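Local atomic coordinates of translation initiation factor eIF2 assembly protein (Schizosaccharomyces pombe, PDB entry 4ZGP), a protein that acts as an ATP-dependent chaperone for the translation factor eIF2, binding its gamma subunit so that the alpha and beta subunits can assemble with it. Residues 116-121 / 157-162; 125-130 / 141-146; 204-209 / 223-228. One frame throughout, in Å; residues are numbered along the deposited sequence. Where two conformers were deposited one is given.

In the fold
Interactions 1 and 3 are buried and lie on opposite sides of the chain's centre, and a residue of each, Thr120 and Arg209, reaches the same ADP, whereas interaction 2 is only partly buried and has no part in ligand binding. In interaction 1 two loops meet through aromatic rings and a methyl; in interaction 2 a short 3-10 turn meets helix 138-146 through aliphatic branches; in interaction 3 a helix packs on a strand of the five-stranded sheet. Interactions 1 and 2 touch, Pro121 resting on Leu144 and Leu145, while interaction 3 stands apart, about 25 Å from interaction 1 between centres.

Interaction 1 (116-121 / 157-162); sequences LNWSTP and HAFDDC. With ADP (adenosine-5'-diphosphate), chain C.
Trp118 meets Ala158 and Phe159 with the far rim of its indole, and nearly all the close packing between the two loops is concentrated there. The methyl CB of Ala158 sits 3.4 Å from CZ3 of Trp118 and 3.6 Å from its CH2. Next to it the Phe159 ring forms an offset T-shaped pair with the tryptophan, whose edge is directed at the phenylalanine face; the planes stand 86° apart and the centroids of the two six-membered rings are separated by 5.8 Å. CH2 of Trp118 is the leading atom, 4.0 Å from CZ of Phe159. With CG beside its own backbone N (chi1 -57°), the indole extends from the loop toward 157-162, while its NE1 is hydrogen-bonded to Val29 O in helix 26-31, which probably helps to set the rotation of the ring. Phe159 also rests on that helix and forms an edge-to-face pair with Phe176. In this ATP-grasp protein the first loop follows strand 112-115 and passes along the nucleotide: Thr120, two residues after Trp118, places OG1 2.8 Å from O2A of ADP, and Trp118 itself is an ATP-binding residue. The other side of the contact is looser. Here the chain makes two overlapping type I turns, His157 to Asp160 and Phe159 to Cys162, and the exposed His157 and Asp160 turn to each other instead of to the first loop: ND1 of His157 donates to OD2 of Asp160 over 2.7 Å, meeting it nearly along the C-O axis, with the carboxylate oxygen tilted 15° from the imidazole plane.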
loop_
_atom_site.group_PDB
_atom_site.type_symbol
_atom_site.label_atom_id
_atom_site.label_comp_id
_atom_site.label_asym_id
_atom_site.label_seq_id
_atom_site.Cartn_x
_atom_site.Cartn_y
_atom_site.Cartn_z
ATOM N N LEU A 116 0.869 -7.857 3.622
ATOM C CA LEU A 116 0.095 -8.909 2.973
ATOM C C LEU A 116 -0.518 -8.300 1.715
ATOM O O LEU A 116 0.079 -7.403 1.116
ATOM C CB LEU A 116 -0.957 -9.521 3.898
ATOM C CG LEU A 116 -0.431 -10.131 5.209
ATOM C CD1 LEU A 116 -1.522 -10.908 5.915
ATOM C CD2 LEU A 116 0.813 -11.012 4.997
ATOM N N ASN A 117 -1.675 -8.801 1.288
ATOM C CA ASN A 117 -2.150 -8.444 -0.036
ATOM C C ASN A 117 -2.403 -6.957 -0.186
ATOM O O ASN A 117 -2.202 -6.415 -1.269
ATOM C CB ASN A 117 -3.437 -9.201 -0.402
ATOM C CG ASN A 117 -3.314 -10.727 -0.238
ATOM O OD1 ASN A 117 -2.851 -11.224 0.797
ATOM N ND2 ASN A 117 -3.750 -11.470 -1.257
ATOM N N TRP A 118 -2.855 -6.293 0.875
ATOM C CA TRP A 118 -3.208 -4.872 0.712
ATOM C C TRP A 118 -2.478 -3.915 1.642
ATOM O O TRP A 118 -2.059 -2.849 1.197
ATOM C CB TRP A 118 -4.711 -4.633 0.895
ATOM C CG TRP A 118 -5.565 -5.437 -0.031
ATOM C CD1 TRP A 118 -5.949 -5.106 -1.309
ATOM C CD2 TRP A 118 -6.127 -6.714 0.243
ATOM N NE1 TRP A 118 -6.719 -6.120 -1.844
ATOM C CE2 TRP A 118 -6.859 -7.109 -0.902
ATOM C CE3 TRP A 118 -6.102 -7.564 1.360
ATOM C CZ2 TRP A 118 -7.536 -8.319 -0.971
ATOM C CZ3 TRP A 118 -6.780 -8.761 1.293
ATOM C CH2 TRP A 118 -7.491 -9.130 0.132
ATOM N N SER A 119 -2.335 -4.279 2.916
ATOM C CA SER A 119 -1.956 -3.301 3.935
ATOM C C SER A 119 -0.541 -3.485 4.500
ATOM O O SER A 119 -0.159 -4.572 4.917
ATOM C CB SER A 119 -2.965 -3.340 5.086
ATOM O OG SER A 119 -4.292 -3.243 4.600
ATOM N N THR A 120 0.215 -2.401 4.485
ATOM C CA THR A 120 1.537 -2.326 5.116
ATOM C C THR A 120 1.330 -2.037 6.603
ATOM O O THR A 120 0.514 -1.185 6.945
ATOM C CB THR A 120 2.402 -1.232 4.426
ATOM O OG1 THR A 120 2.480 -1.511 3.016
ATOM C CG2 THR A 120 3.809 -1.153 4.997
ATOM N N PRO A 121 2.054 -2.755 7.488
ATOM C CA PRO A 121 1.875 -2.629 8.941
ATOM C C PRO A 121 2.505 -1.354 9.494
ATOM O O PRO A 121 3.321 -1.368 10.421
ATOM C CB PRO A 121 2.565 -3.895 9.484
ATOM C CG PRO A 121 3.626 -4.199 8.493
ATOM C CD PRO A 121 3.006 -3.830 7.149
ATOM N N HIS A 157 -11.204 -9.260 7.368
ATOM C CA HIS A 157 -12.299 -8.392 6.953
ATOM C C HIS A 157 -12.139 -7.768 5.574
ATOM O O HIS A 157 -12.818 -6.790 5.270
ATOM C CB HIS A 157 -12.481 -7.254 7.963
ATOM C CG HIS A 157 -12.805 -7.718 9.347
ATOM N ND1 HIS A 157 -13.964 -8.403 9.651
ATOM C CD2 HIS A 157 -12.122 -7.597 10.510
ATOM C CE1 HIS A 157 -13.977 -8.686 10.942
ATOM N NE2 HIS A 157 -12.873 -8.204 11.486
ATOM N N ALA A 158 -11.266 -8.332 4.742
ATOM C CA ALA A 158 -10.874 -7.675 3.498
ATOM C C ALA A 158 -12.041 -7.393 2.558
ATOM O O ALA A 158 -12.017 -6.413 1.819
ATOM C CB ALA A 158 -9.832 -8.506 2.775
ATOM N N PHE A 159 -13.053 -8.253 2.568
ATOM C CA PHE A 159 -14.150 -8.120 1.611
ATOM C C PHE A 159 -15.479 -7.698 2.231
ATOM O O PHE A 159 -16.512 -7.756 1.569
ATOM C CB PHE A 159 -14.346 -9.438 0.857
ATOM C CG PHE A 159 -13.155 -9.849 0.056
ATOM C CD1 PHE A 159 -12.962 -9.348 -1.223
ATOM C CD2 PHE A 159 -12.210 -10.702 0.589
ATOM C CE1 PHE A 159 -11.863 -9.708 -1.965
ATOM C CE2 PHE A 159 -11.093 -11.052 -0.138
ATOM C CZ PHE A 159 -10.921 -10.559 -1.424
ATOM N N ASP A 160 -15.453 -7.260 3.483
ATOM C CA ASP A 160 -16.693 -6.996 4.218
ATOM C C ASP A 160 -17.475 -5.789 3.692
ATOM O O ASP A 160 -18.688 -5.696 3.889
ATOM C CB ASP A 160 -16.395 -6.804 5.705
ATOM C CG ASP A 160 -15.935 -8.091 6.385
ATOM O OD1 ASP A 160 -15.912 -9.157 5.722
ATOM O OD2 ASP A 160 -15.598 -8.036 7.587
ATOM N N ASP A 161 -16.793 -4.866 3.020
ATOM C CA ASP A 161 -17.478 -3.695 2.494
ATOM C C ASP A 161 -17.957 -3.870 1.052
ATOM O O ASP A 161 -18.573 -2.969 0.491
ATOM C CB ASP A 161 -16.573 -2.472 2.593
ATOM C CG ASP A 161 -16.414 -1.985 4.020
ATOM O OD1 ASP A 161 -17.380 -2.111 4.806
ATOM O OD2 ASP A 161 -15.323 -1.481 4.352
ATOM N N CYS A 162 -17.679 -5.025 0.454
ATOM C CA CYS A 162 -18.092 -5.270 -0.918
ATOM C C CYS A 162 -19.573 -5.602 -0.975
ATOM O O CYS A 162 -20.025 -6.582 -0.380
ATOM C CB CYS A 162 -17.268 -6.395 -1.528
ATOM S SG CYS A 162 -15.513 -6.064 -1.408
HETATM P PB ADP C . -0.194 1.852 2.621
HETATM O O1B ADP C . -0.604 2.173 1.192
HETATM O O2B ADP C . -0.954 0.689 3.232
HETATM O O3B ADP C . -0.061 3.116 3.446
HETATM P PA ADP C . 2.525 1.700 1.629
HETATM O O1A ADP C . 2.028 2.796 0.720
HETATM O O2A ADP C . 3.202 0.445 1.104
HETATM O O3A ADP C . 1.298 1.207 2.560
HETATM O "O5'" ADP C . 3.537 2.393 2.664
HETATM C "C5'" ADP C . 3.173 2.708 4.008
HETATM C "C4'" ADP C . 4.312 3.568 4.527
HETATM O "O4'" ADP C . 5.446 2.740 4.790
HETATM C "C3'" ADP C . 4.747 4.570 3.469
HETATM O "O3'" ADP C . 4.197 5.866 3.729
HETATM C "C2'" ADP C . 6.259 4.586 3.535
HETATM O "O2'" ADP C . 6.730 5.712 4.281
HETATM C "C1'" ADP C . 6.646 3.316 4.264
HETATM N N9 ADP C . 7.228 2.387 3.264
HETATM C C8 ADP C . 6.521 1.659 2.372
HETATM N N7 ADP C . 7.349 0.910 1.594
HETATM C C5 ADP C . 8.618 1.159 1.990
HETATM C C6 ADP C . 9.966 0.690 1.593
HETATM N N6 ADP C . 10.093 -0.214 0.586
HETATM N N1 ADP C . 11.040 1.191 2.259
HETATM C C2 ADP C . 10.881 2.081 3.263
HETATM N N3 ADP C . 9.685 2.550 3.679
HETATM C C4 ADP C . 8.533 2.131 3.092
#

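Interaction 2 (125-130 / 141-146); sequences LWITTT and VLLLLK
This is a small apolar contact between the end of a 3-10 turn, 125-127, with the loop that follows it, and helix 138-146, partly buried and centred about 17 Å from the centre of the chain. Ile127 and Leu143 carry the outer half. A single branch of the leucine, CD2, settles against the isoleucine and is touched by three of its carbons: CG2 at 3.5 Å, a snug fit for two carbons, CG1 at 3.6 Å and CD1 at 3.7 Å, all measured to CD2 of Leu143. The isoleucine offers this broad flank because its CG1 runs opposite the backbone N (chi1 -160°) and continues extended, with CG2 lying next to it. Further in, Thr128 and the buried Leu144 cross obliquely, methyl to methyl, CG2 of Thr128 lying 3.7 Å from CD1 of Leu144. The hydroxyl of Thr128 donates through OG1 to Leu125 O over 2.8 Å, in the carbonyl plane and on a lone pair, and has weak bonds from Gly131 N and Ser132 N. Leu125 O also receives Thr128 N, so two donors from one residue grip it; with OG1 turned to that oxygen, CG2 is left to meet Leu144. Leu144 also packs on Leu133 and Pro114, and its side chain is about 9 Å from the bound ADP. Here a loop covers one flank of a helix that lays Val141, Leu144 and Leu145 on strands 112-115 and 180-184 of the three-stranded antiparallel sheet, a layered alpha/beta arrangement in an ATP-grasp protein.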
loop_
_atom_site.group_PDB
_atom_site.type_symbol
_atom_site.label_atom_id
_atom_site.label_comp_id
_atom_site.label_asym_id
_atom_site.label_seq_id
_atom_site.Cartn_x
_atom_site.Cartn_y
_atom_site.Cartn_z
ATOM N N LEU A 125 4.608 0.179 14.353
ATOM C CA LEU A 125 5.956 0.618 14.699
ATOM C C LEU A 125 6.252 0.498 16.193
ATOM O O LEU A 125 7.402 0.308 16.586
ATOM C CB LEU A 125 6.177 2.059 14.248
ATOM C CG LEU A 125 6.942 2.150 12.926
ATOM C CD1 LEU A 125 6.248 1.313 11.870
ATOM C CD2 LEU A 125 7.084 3.588 12.465
ATOM N N TRP A 126 5.204 0.600 17.012
ATOM C CA TRP A 126 5.332 0.558 18.469
ATOM C C TRP A 126 5.951 -0.737 18.975
ATOM O O TRP A 126 6.460 -0.776 20.099
ATOM C CB TRP A 126 3.962 0.773 19.139
ATOM C CG TRP A 126 2.895 -0.153 18.654
ATOM C CD1 TRP A 126 2.031 0.068 17.620
ATOM C CD2 TRP A 126 2.578 -1.455 19.171
ATOM N NE1 TRP A 126 1.197 -1.017 17.457
ATOM C CE2 TRP A 126 1.508 -1.962 18.399
ATOM C CE3 TRP A 126 3.095 -2.245 20.208
ATOM C CZ2 TRP A 126 0.945 -3.216 18.635
ATOM C CZ3 TRP A 126 2.532 -3.495 20.438
ATOM C CH2 TRP A 126 1.473 -3.969 19.652
ATOM N N ILE A 127 5.924 -1.796 18.173
ATOM C CA ILE A 127 6.461 -3.059 18.667
ATOM C C ILE A 127 7.899 -3.312 18.225
ATOM O O ILE A 127 8.537 -4.259 18.670
ATOM C CB ILE A 127 5.592 -4.256 18.244
ATOM C CG1 ILE A 127 5.888 -5.442 19.183
ATOM C CG2 ILE A 127 5.810 -4.573 16.755
ATOM C CD1 ILE A 127 4.957 -6.605 19.104
ATOM N N THR A 128 8.429 -2.465 17.361
ATOM C CA THR A 128 9.759 -2.742 16.836
ATOM C C THR A 128 10.845 -2.224 17.767
ATOM O O THR A 128 10.697 -1.172 18.390
ATOM C CB THR A 128 9.958 -2.126 15.455
ATOM O OG1 THR A 128 9.850 -0.701 15.555
ATOM C CG2 THR A 128 8.910 -2.667 14.492
ATOM N N THR A 129 11.948 -2.960 17.843
ATOM C CA THR A 129 13.043 -2.570 18.721
ATOM C C THR A 129 13.730 -1.295 18.216
ATOM O O THR A 129 14.492 -0.671 18.949
ATOM C CB THR A 129 14.075 -3.721 18.866
ATOM O OG1 THR A 129 14.694 -3.995 17.601
ATOM C CG2 THR A 129 13.392 -4.993 19.370
ATOM N N THR A 130 13.425 -0.894 16.979
ATOM C CA THR A 130 14.097 0.234 16.327
ATOM C C THR A 130 13.185 1.368 15.844
ATOM O O THR A 130 13.676 2.376 15.328
ATOM C CB THR A 130 14.897 -0.236 15.096
ATOM O OG1 THR A 130 13.991 -0.555 14.030
ATOM C CG2 THR A 130 15.750 -1.457 15.429
ATOM N N VAL A 141 10.129 -9.619 10.520
ATOM C CA VAL A 141 8.998 -9.593 9.600
ATOM C C VAL A 141 7.725 -10.083 10.298
ATOM O O VAL A 141 6.678 -9.423 10.259
ATOM C CB VAL A 141 9.279 -10.455 8.352
ATOM C CG1 VAL A 141 7.972 -10.850 7.650
ATOM C CG2 VAL A 141 10.246 -9.729 7.410
ATOM N N LEU A 142 7.831 -11.225 10.966
ATOM C CA LEU A 142 6.675 -11.887 11.555
ATOM C C LEU A 142 6.124 -11.114 12.745
ATOM O O LEU A 142 4.911 -11.026 12.935
ATOM C CB LEU A 142 7.048 -13.316 11.978
ATOM C CG LEU A 142 7.299 -14.277 10.807
ATOM C CD1 LEU A 142 8.001 -15.556 11.252
ATOM C CD2 LEU A 142 5.986 -14.610 10.138
ATOM N N LEU A 143 7.023 -10.558 13.545
ATOM C CA LEU A 143 6.603 -9.806 14.719
ATOM C C LEU A 143 5.824 -8.567 14.275
ATOM O O LEU A 143 4.746 -8.264 14.804
ATOM C CB LEU A 143 7.826 -9.440 15.566
ATOM C CG LEU A 143 7.643 -8.892 16.975
ATOM C CD1 LEU A 143 8.678 -9.511 17.902
ATOM C CD2 LEU A 143 7.824 -7.405 16.938
ATOM N N LEU A 144 6.346 -7.880 13.263
ATOM C CA LEU A 144 5.699 -6.672 12.763
ATOM C C LEU A 144 4.323 -6.980 12.156
ATOM O O LEU A 144 3.341 -6.280 12.421
ATOM C CB LEU A 144 6.606 -5.983 11.739
ATOM C CG LEU A 144 6.215 -4.614 11.181
ATOM C CD1 LEU A 144 6.068 -3.558 12.288
ATOM C CD2 LEU A 144 7.260 -4.163 10.174
ATOM N N LEU A 145 4.241 -8.038 11.360
ATOM C CA LEU A 145 2.964 -8.405 10.753
ATOM C C LEU A 145 1.935 -8.850 11.782
ATOM O O LEU A 145 0.750 -8.549 11.650
ATOM C CB LEU A 145 3.148 -9.521 9.720
ATOM C CG LEU A 145 3.961 -9.161 8.474
ATOM C CD1 LEU A 145 4.086 -10.386 7.578
ATOM C CD2 LEU A 145 3.309 -8.007 7.720
ATOM N N LYS A 146 2.386 -9.594 12.788
ATOM C CA LYS A 146 1.484 -10.095 13.824
ATOM C C LYS A 146 0.866 -8.958 14.649
ATOM O O LYS A 146 -0.242 -9.100 15.174
ATOM C CB LYS A 146 2.228 -11.071 14.748
ATOM C CG LYS A 146 1.328 -11.876 15.673
ATOM C CD LYS A 146 2.136 -12.717 16.656
ATOM C CE LYS A 146 2.165 -12.078 18.043
ATOM N NZ LYS A 146 2.886 -12.912 19.048
#

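Interaction 3 (204-209 / 223-228); sequences IAFCQR and CYEKLI. With ADP (adenosine-5'-diphosphate), chain C.
Phe206 of strand 202-208 packs against Ile228 and Glu225 of helix 221-233, the helix of a beta-alpha-beta crossover that leads from this strand to 243-250 in the five-stranded sheet of the ATP-grasp fold. The two strands run parallel, with 193-199 between them. The leading interaction is CH-pi: CD1 of Ile228 stands over the centre of the Phe206 ring, 3.6 Å from its centroid and only 13° off the ring normal. The ring is brought beneath the helix by a chi1 of 72°, which sets CG between the backbone N and the carbonyl carbon. Ile228 also touches Cys196, Phe245 and Ile249, so it sits between the helix and the sheet. Van der Waals contact adds a second, lighter patch. Glu225 approaches obliquely with its backbone and the root of its side chain, CA lying 4.0 Å from CZ of Phe206 and CB 4.0 Å from its CE2. Its extended chain crosses the phenylalanine at about a right angle. Polar contacts belong to the loop just past the end of the strand, where Arg209 reaches ADP through a chain bent at chi2 and chi3. In the conformer described, its NH1 pairs with Glu193 and Asp246 in salt bridges; the approach of this nitrogen to the alpha phosphate is too short to be taken at face value, and the side chain has two conformers. NH2 of Arg209 donates to O3B of ADP over 2.9 Å, and O3' of the ribose lies over one face of the guanidinium.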
loop_
_atom_site.group_PDB
_atom_site.type_symbol
_atom_site.label_atom_id
_atom_site.label_comp_id
_atom_site.label_asym_id
_atom_site.label_seq_id
_atom_site.Cartn_x
_atom_site.Cartn_y
_atom_site.Cartn_z
ATOM N N ILE A 204 -7.793 13.743 -10.212
ATOM C CA ILE A 204 -8.643 14.819 -9.715
ATOM C C ILE A 204 -8.022 15.543 -8.521
ATOM O O ILE A 204 -8.377 16.690 -8.231
ATOM C CB ILE A 204 -10.023 14.301 -9.327
ATOM C CG1 ILE A 204 -9.924 13.213 -8.250
ATOM C CG2 ILE A 204 -10.748 13.775 -10.565
ATOM C CD1 ILE A 204 -11.234 12.845 -7.595
ATOM N N ALA A 205 -7.090 14.880 -7.840
ATOM C CA ALA A 205 -6.516 15.423 -6.607
ATOM C C ALA A 205 -5.294 14.637 -6.175
ATOM O O ALA A 205 -5.216 13.443 -6.430
ATOM C CB ALA A 205 -7.535 15.398 -5.479
ATOM N N PHE A 206 -4.369 15.306 -5.491
ATOM C CA PHE A 206 -3.333 14.587 -4.745
ATOM C C PHE A 206 -2.850 15.430 -3.588
ATOM O O PHE A 206 -2.993 16.661 -3.589
ATOM C CB PHE A 206 -2.150 14.158 -5.645
ATOM C CG PHE A 206 -1.239 15.272 -6.114
ATOM C CD1 PHE A 206 -0.132 15.672 -5.360
ATOM C CD2 PHE A 206 -1.430 15.858 -7.351
ATOM C CE1 PHE A 206 0.725 16.659 -5.805
ATOM C CE2 PHE A 206 -0.558 16.857 -7.818
ATOM C CZ PHE A 206 0.519 17.253 -7.046
ATOM N N CYS A 207 -2.310 14.755 -2.578
ATOM C CA CYS A 207 -1.842 15.447 -1.399
ATOM C C CYS A 207 -0.589 14.812 -0.885
ATOM O O CYS A 207 -0.291 13.663 -1.177
ATOM C CB CYS A 207 -2.917 15.462 -0.293
ATOM S SG CYS A 207 -3.480 13.876 0.354
ATOM N N GLN A 208 0.163 15.611 -0.150
ATOM C CA GLN A 208 1.261 15.120 0.655
ATOM C C GLN A 208 0.809 13.967 1.545
ATOM O O GLN A 208 -0.283 13.998 2.140
ATOM C CB GLN A 208 1.848 16.247 1.506
ATOM C CG GLN A 208 3.098 15.858 2.277
ATOM C CD GLN A 208 3.747 17.037 2.972
ATOM O OE1 GLN A 208 3.313 18.177 2.807
ATOM N NE2 GLN A 208 4.788 16.765 3.755
ATOM N N ARG A 209 1.661 12.949 1.661
ATOM C CA ARG A 209 1.266 11.736 2.362
ATOM C C ARG A 209 1.514 11.792 3.862
ATOM O O ARG A 209 0.750 11.219 4.638
ATOM C CB ARG A 209 1.983 10.532 1.759
ATOM C CG ARG A 209 1.088 9.705 0.881
ATOM C CD ARG A 209 0.668 8.419 1.564
ATOM N NE ARG A 209 1.456 7.297 1.082
ATOM C CZ ARG A 209 1.440 6.082 1.615
ATOM N NH1 ARG A 209 2.188 5.131 1.088
ATOM N NH2 ARG A 209 0.674 5.822 2.665
ATOM N N CYS A 223 6.392 20.710 -10.828
ATOM C CA CYS A 223 7.274 19.599 -11.171
ATOM C C CYS A 223 6.692 18.287 -10.626
ATOM O O CYS A 223 6.593 17.298 -11.361
ATOM C CB CYS A 223 8.682 19.845 -10.625
ATOM S SG CYS A 223 9.890 18.583 -11.069
ATOM N N TYR A 224 6.282 18.286 -9.357
ATOM C CA TYR A 224 5.678 17.079 -8.774
ATOM C C TYR A 224 4.418 16.670 -9.521
ATOM O O TYR A 224 4.219 15.488 -9.799
ATOM C CB TYR A 224 5.350 17.280 -7.284
ATOM C CG TYR A 224 6.571 17.262 -6.399
ATOM C CD1 TYR A 224 7.328 16.108 -6.265
ATOM C CD2 TYR A 224 6.969 18.390 -5.689
ATOM C CE1 TYR A 224 8.455 16.072 -5.466
ATOM C CE2 TYR A 224 8.101 18.360 -4.879
ATOM C CZ TYR A 224 8.839 17.195 -4.775
ATOM O OH TYR A 224 9.968 17.132 -3.982
ATOM N N GLU A 225 3.579 17.652 -9.854
ATOM C CA GLU A 225 2.338 17.381 -10.551
ATOM C C GLU A 225 2.599 16.716 -11.896
ATOM O O GLU A 225 1.929 15.742 -12.252
ATOM C CB GLU A 225 1.523 18.666 -10.746
ATOM C CG GLU A 225 0.230 18.426 -11.514
ATOM C CD GLU A 225 -0.546 19.706 -11.782
ATOM O OE1 GLU A 225 -1.553 19.643 -12.515
ATOM O OE2 GLU A 225 -0.149 20.768 -11.262
ATOM N N LYS A 226 3.578 17.236 -12.635
ATOM C CA LYS A 226 3.899 16.687 -13.954
ATOM C C LYS A 226 4.395 15.252 -13.835
ATOM O O LYS A 226 4.008 14.401 -14.620
ATOM C CB LYS A 226 4.952 17.552 -14.670
ATOM C CG LYS A 226 5.494 16.950 -15.951
ATOM C CD LYS A 226 4.402 16.704 -16.989
ATOM C CE LYS A 226 4.987 16.530 -18.395
ATOM N NZ LYS A 226 6.175 15.625 -18.421
ATOM N N LEU A 227 5.250 14.984 -12.859
ATOM C CA LEU A 227 5.742 13.616 -12.660
ATOM C C LEU A 227 4.619 12.639 -12.255
ATOM O O LEU A 227 4.612 11.483 -12.683
ATOM C CB LEU A 227 6.842 13.590 -11.612
ATOM C CG LEU A 227 8.140 14.286 -12.019
ATOM C CD1 LEU A 227 9.130 14.289 -10.860
ATOM C CD2 LEU A 227 8.741 13.632 -13.261
ATOM N N ILE A 228 3.669 13.109 -11.451
ATOM C CA ILE A 228 2.526 12.275 -11.043
ATOM C C ILE A 228 1.603 12.013 -12.232
ATOM O O ILE A 228 1.134 10.889 -12.422
ATOM C CB ILE A 228 1.739 12.929 -9.882
ATOM C CG1 ILE A 228 2.614 12.917 -8.614
ATOM C CG2 ILE A 228 0.425 12.200 -9.611
ATOM C CD1 ILE A 228 2.052 13.695 -7.409
HETATM P PB ADP C . -0.194 1.852 2.621
HETATM O O1B ADP C . -0.604 2.173 1.192
HETATM O O2B ADP C . -0.954 0.689 3.232
HETATM O O3B ADP C . -0.061 3.116 3.446
HETATM P PA ADP C . 2.525 1.700 1.629
HETATM O O1A ADP C . 2.028 2.796 0.720
HETATM O O2A ADP C . 3.202 0.445 1.104
HETATM O O3A ADP C . 1.298 1.207 2.560
HETATM O "O5'" ADP C . 3.537 2.393 2.664
HETATM C "C5'" ADP C . 3.173 2.708 4.008
HETATM C "C4'" ADP C . 4.312 3.568 4.527
HETATM O "O4'" ADP C . 5.446 2.740 4.790
HETATM C "C3'" ADP C . 4.747 4.570 3.469
HETATM O "O3'" ADP C . 4.197 5.866 3.729
HETATM C "C2'" ADP C . 6.259 4.586 3.535
HETATM O "O2'" ADP C . 6.730 5.712 4.281
HETATM C "C1'" ADP C . 6.646 3.316 4.264
HETATM N N9 ADP C . 7.228 2.387 3.264
HETATM C C8 ADP C . 6.521 1.659 2.372
HETATM N N7 ADP C . 7.349 0.910 1.594
HETATM C C5 ADP C . 8.618 1.159 1.990
HETATM C C6 ADP C . 9.966 0.690 1.593
HETATM N N6 ADP C . 10.093 -0.214 0.586
HETATM N N1 ADP C . 11.040 1.191 2.259
HETATM C C2 ADP C . 10.881 2.081 3.263
HETATM N N3 ADP C . 9.685 2.550 3.679
HETATM C C4 ADP C . 8.533 2.131 3.092
#